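Local coordinates for cellulosomal scaffoldin adaptor protein B (Acetivibrio cellulolyticus, PDB 3FNK), which is an adaptor scaffoldin of the cellulosome, here its second type II cohesin module, which binds dockerins, at residues 10-15 against 164-169. Numbering follows the deposited sequence.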
ATOM      1  N   SER A  10       3.828 -16.204  -0.013  1.00 24.71           N
ATOM      2  CA  SER A  10       3.467 -15.020   0.776  1.00 23.72           C
ATOM      3  C   SER A  10       3.976 -13.782   0.069  1.00 23.09           C
ATOM      4  O   SER A  10       5.133 -13.746  -0.385  1.00 22.98           O
ATOM      5  CB  SER A  10       4.080 -15.111   2.169  1.00 22.76           C
ATOM      6  OG  SER A  10       3.532 -16.222   2.830  1.00 22.51           O
ATOM      7  N   TYR A  11       3.129 -12.761  -0.041  1.00 23.56           N
ATOM      8  CA  TYR A  11       3.605 -11.505  -0.630  1.00 23.35           C
ATOM      9  C   TYR A  11       2.839 -10.273  -0.154  1.00 23.04           C
ATOM     10  O   TYR A  11       1.824 -10.368   0.547  1.00 21.89           O
ATOM     11  CB  TYR A  11       3.514 -11.562  -2.148  1.00 24.15           C
ATOM     12  CG  TYR A  11       2.135 -11.813  -2.659  1.00 24.09           C
ATOM     13  CD1 TYR A  11       1.217 -10.781  -2.755  1.00 26.80           C
ATOM     14  CD2 TYR A  11       1.753 -13.084  -3.113  1.00 26.92           C
ATOM     15  CE1 TYR A  11      -0.060 -11.015  -3.249  1.00 26.32           C
ATOM     16  CE2 TYR A  11       0.484 -13.326  -3.612  1.00 24.99           C
ATOM     17  CZ  TYR A  11      -0.416 -12.281  -3.678  1.00 26.56           C
ATOM     18  OH  TYR A  11      -1.698 -12.486  -4.164  1.00 23.89           O
ATOM     19  N   ILE A  12       3.364  -9.137  -0.560  1.00 22.91           N
ATOM     20  CA  ILE A  12       2.636  -7.895  -0.580  1.00 23.95           C
ATOM     21  C   ILE A  12       2.722  -7.333  -1.976  1.00 24.93           C
ATOM     22  O   ILE A  12       3.787  -7.345  -2.610  1.00 25.93           O
ATOM     23  CB  ILE A  12       3.156  -6.868   0.501  1.00 23.09           C
ATOM     24  CG1 ILE A  12       2.311  -5.582   0.467  1.00 22.56           C
ATOM     25  CG2 ILE A  12       4.651  -6.615   0.359  1.00 22.76           C
ATOM     26  CD1 ILE A  12       2.592  -4.586   1.667  1.00 23.10           C
ATOM     27  N   THR A  13       1.607  -6.823  -2.473  1.00 26.17           N
ATOM     28  CA  THR A  13       1.675  -6.231  -3.778  1.00 28.22           C
ATOM     29  C   THR A  13       0.770  -5.001  -3.910  1.00 29.56           C
ATOM     30  O   THR A  13       0.035  -4.649  -2.974  1.00 28.80           O
ATOM     31  CB  THR A  13       1.363  -7.311  -4.876  1.00 27.34           C
ATOM     32  OG1 THR A  13       1.918  -6.885  -6.130  1.00 28.41           O
ATOM     33  CG2 THR A  13      -0.102  -7.525  -5.002  1.00 27.41           C
ATOM     34  N   MET A  14       0.860  -4.348  -5.072  1.00 30.98           N
ATOM     35  CA  MET A  14      -0.142  -3.358  -5.524  1.00 32.47           C
ATOM     36  C   MET A  14      -0.850  -3.844  -6.800  1.00 33.59           C
ATOM     37  O   MET A  14      -0.164  -4.194  -7.764  1.00 34.06           O
ATOM     38  CB  MET A  14       0.563  -2.027  -5.793  1.00 31.78           C
ATOM     39  CG  MET A  14      -0.365  -0.833  -5.907  1.00 32.89           C
ATOM     40  SD  MET A  14       0.603   0.633  -6.271  1.00 39.49           S
ATOM     41  CE  MET A  14       1.658   0.711  -4.812  1.00 34.56           C
ATOM     42  N   GLY A  15      -2.187  -3.865  -6.807  1.00 34.62           N
ATOM     43  CA  GLY A  15      -2.970  -4.085  -8.042  1.00 36.54           C
ATOM     44  C   GLY A  15      -3.711  -2.823  -8.523  1.00 37.73           C
ATOM     45  O   GLY A  15      -4.117  -1.989  -7.691  1.00 38.33           O
ATOM     46  N   TYR A 164       8.578 -13.201   2.732  1.00 21.67           N
ATOM     47  CA  TYR A 164       7.569 -12.798   1.764  1.00 21.33           C
ATOM     48  C   TYR A 164       8.213 -12.034   0.603  1.00 20.94           C
ATOM     49  O   TYR A 164       9.289 -11.481   0.768  1.00 21.34           O
ATOM     50  CB  TYR A 164       6.425 -11.985   2.415  1.00 22.23           C
ATOM     51  CG  TYR A 164       6.852 -10.602   2.941  1.00 23.87           C
ATOM     52  CD1 TYR A 164       6.782  -9.468   2.111  1.00 24.37           C
ATOM     53  CD2 TYR A 164       7.360 -10.444   4.244  1.00 24.08           C
ATOM     54  CE1 TYR A 164       7.182  -8.201   2.577  1.00 25.52           C
ATOM     55  CE2 TYR A 164       7.760  -9.163   4.729  1.00 22.34           C
ATOM     56  CZ  TYR A 164       7.665  -8.063   3.887  1.00 23.41           C
ATOM     57  OH  TYR A 164       8.037  -6.802   4.317  1.00 24.61           O
ATOM     58  N   PHE A 165       7.505 -11.977  -0.520  1.00 20.09           N
ATOM     59  CA  PHE A 165       7.924 -11.265  -1.721  1.00 21.58           C
ATOM     60  C   PHE A 165       7.236  -9.926  -1.823  1.00 22.10           C
ATOM     61  O   PHE A 165       6.087  -9.800  -1.451  1.00 22.29           O
ATOM     62  CB  PHE A 165       7.561 -12.093  -2.972  1.00 19.68           C
ATOM     63  CG  PHE A 165       8.332 -13.399  -3.062  1.00 19.83           C
ATOM     64  CD1 PHE A 165       7.826 -14.558  -2.472  1.00 17.84           C
ATOM     65  CD2 PHE A 165       9.578 -13.451  -3.718  1.00 20.33           C
ATOM     66  CE1 PHE A 165       8.557 -15.779  -2.534  1.00 19.94           C
ATOM     67  CE2 PHE A 165      10.326 -14.654  -3.787  1.00 19.34           C
ATOM     68  CZ  PHE A 165       9.797 -15.824  -3.208  1.00 18.60           C
ATOM     69  N   VAL A 166       7.940  -8.931  -2.335  1.00 22.86           N
ATOM     70  CA  VAL A 166       7.318  -7.640  -2.692  1.00 23.67           C
ATOM     71  C   VAL A 166       7.132  -7.662  -4.209  1.00 24.88           C
ATOM     72  O   VAL A 166       8.120  -7.647  -4.918  1.00 26.18           O
ATOM     73  CB  VAL A 166       8.250  -6.466  -2.265  1.00 23.16           C
ATOM     74  CG1 VAL A 166       7.756  -5.143  -2.796  1.00 23.85           C
ATOM     75  CG2 VAL A 166       8.419  -6.434  -0.695  1.00 22.16           C
ATOM     76  N   ILE A 167       5.896  -7.742  -4.702  1.00 26.03           N
ATOM     77  CA  ILE A 167       5.662  -7.902  -6.131  1.00 27.22           C
ATOM     78  C   ILE A 167       5.298  -6.523  -6.672  1.00 28.14           C
ATOM     79  O   ILE A 167       4.268  -5.988  -6.316  1.00 27.76           O
ATOM     80  CB  ILE A 167       4.544  -8.928  -6.430  1.00 26.43           C
ATOM     81  CG1 ILE A 167       4.918 -10.302  -5.843  1.00 28.34           C
ATOM     82  CG2 ILE A 167       4.261  -9.026  -7.955  1.00 27.12           C
ATOM     83  CD1 ILE A 167       3.783 -11.381  -5.814  1.00 26.12           C
ATOM     84  N   GLN A 168       6.190  -5.936  -7.460  1.00 29.89           N
ATOM     85  CA  GLN A 168       5.984  -4.591  -8.038  1.00 31.87           C
ATOM     86  C   GLN A 168       4.819  -4.607  -9.023  1.00 34.53           C
ATOM     87  O   GLN A 168       4.608  -5.604  -9.701  1.00 34.78           O
ATOM     88  CB  GLN A 168       7.274  -4.082  -8.676  1.00 31.49           C
ATOM     89  CG  GLN A 168       8.489  -4.115  -7.749  1.00 27.85           C
ATOM     90  CD  GLN A 168       8.481  -3.005  -6.722  1.00 25.78           C
ATOM     91  OE1 GLN A 168       7.511  -2.268  -6.594  1.00 24.97           O
ATOM     92  NE2 GLN A 168       9.568  -2.888  -5.976  1.00 26.32           N
ATOM     93  N   PRO A 169       4.021  -3.529  -9.077  1.00 36.69           N
ATOM     94  CA  PRO A 169       2.724  -3.605  -9.771  1.00 38.46           C
ATOM     95  C   PRO A 169       2.721  -3.653 -11.298  1.00 40.39           C
ATOM     96  O   PRO A 169       1.712  -4.070 -11.882  1.00 41.24           O
ATOM     97  CB  PRO A 169       2.010  -2.325  -9.324  1.00 38.44           C
ATOM     98  CG  PRO A 169       3.102  -1.413  -8.929  1.00 37.31           C
ATOM     99  CD  PRO A 169       4.169  -2.264  -8.338  1.00 37.73           C
TER
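Ile12 N donates to Phe165 O over 2.9 Å, a nearly straight bond (160° at the hydrogen) that meets the carbonyl almost along its C=O axis. Backbone bonds on either side, Phe165 N to Ser10 O and Ile167 N to Ile12 O (3.0 Å), complete the ladder of a parallel pair. Further along, Thr13 OG1, anti to the backbone N (chi1 -158°), approaches Ile167 O from 33° out of the carbonyl plane; its 2.5 Å length is doubtfully short. In the cohesin beta-sandwich the first strand, 11-16, lies between the last, 165-167, which runs parallel to it, and the antiparallel strand 26-34, so sequence ends meet within one sheet. On the face bearing Tyr11, Thr13 and Ile167, Ile167 CD1 lies over one face of the Tyr11 ring, 4.0 Å from the ring centroid, a CH-pi contact. On the opposite face Ile12 CG2 meets Val166 CG2 at 3.9 Å. The Tyr164 side chain lies beside Ile12, pointing the same way, its CE1 3.7 Å from Ile12 CG2. This apolar row packs against Leu152 and Thr150 of strand 150-154, in the other sheet, and Thr150 also hydrogen-bonds Tyr164 OH. Beyond the ladder, Pro169 CB lies 3.8 Å from Met14 CB.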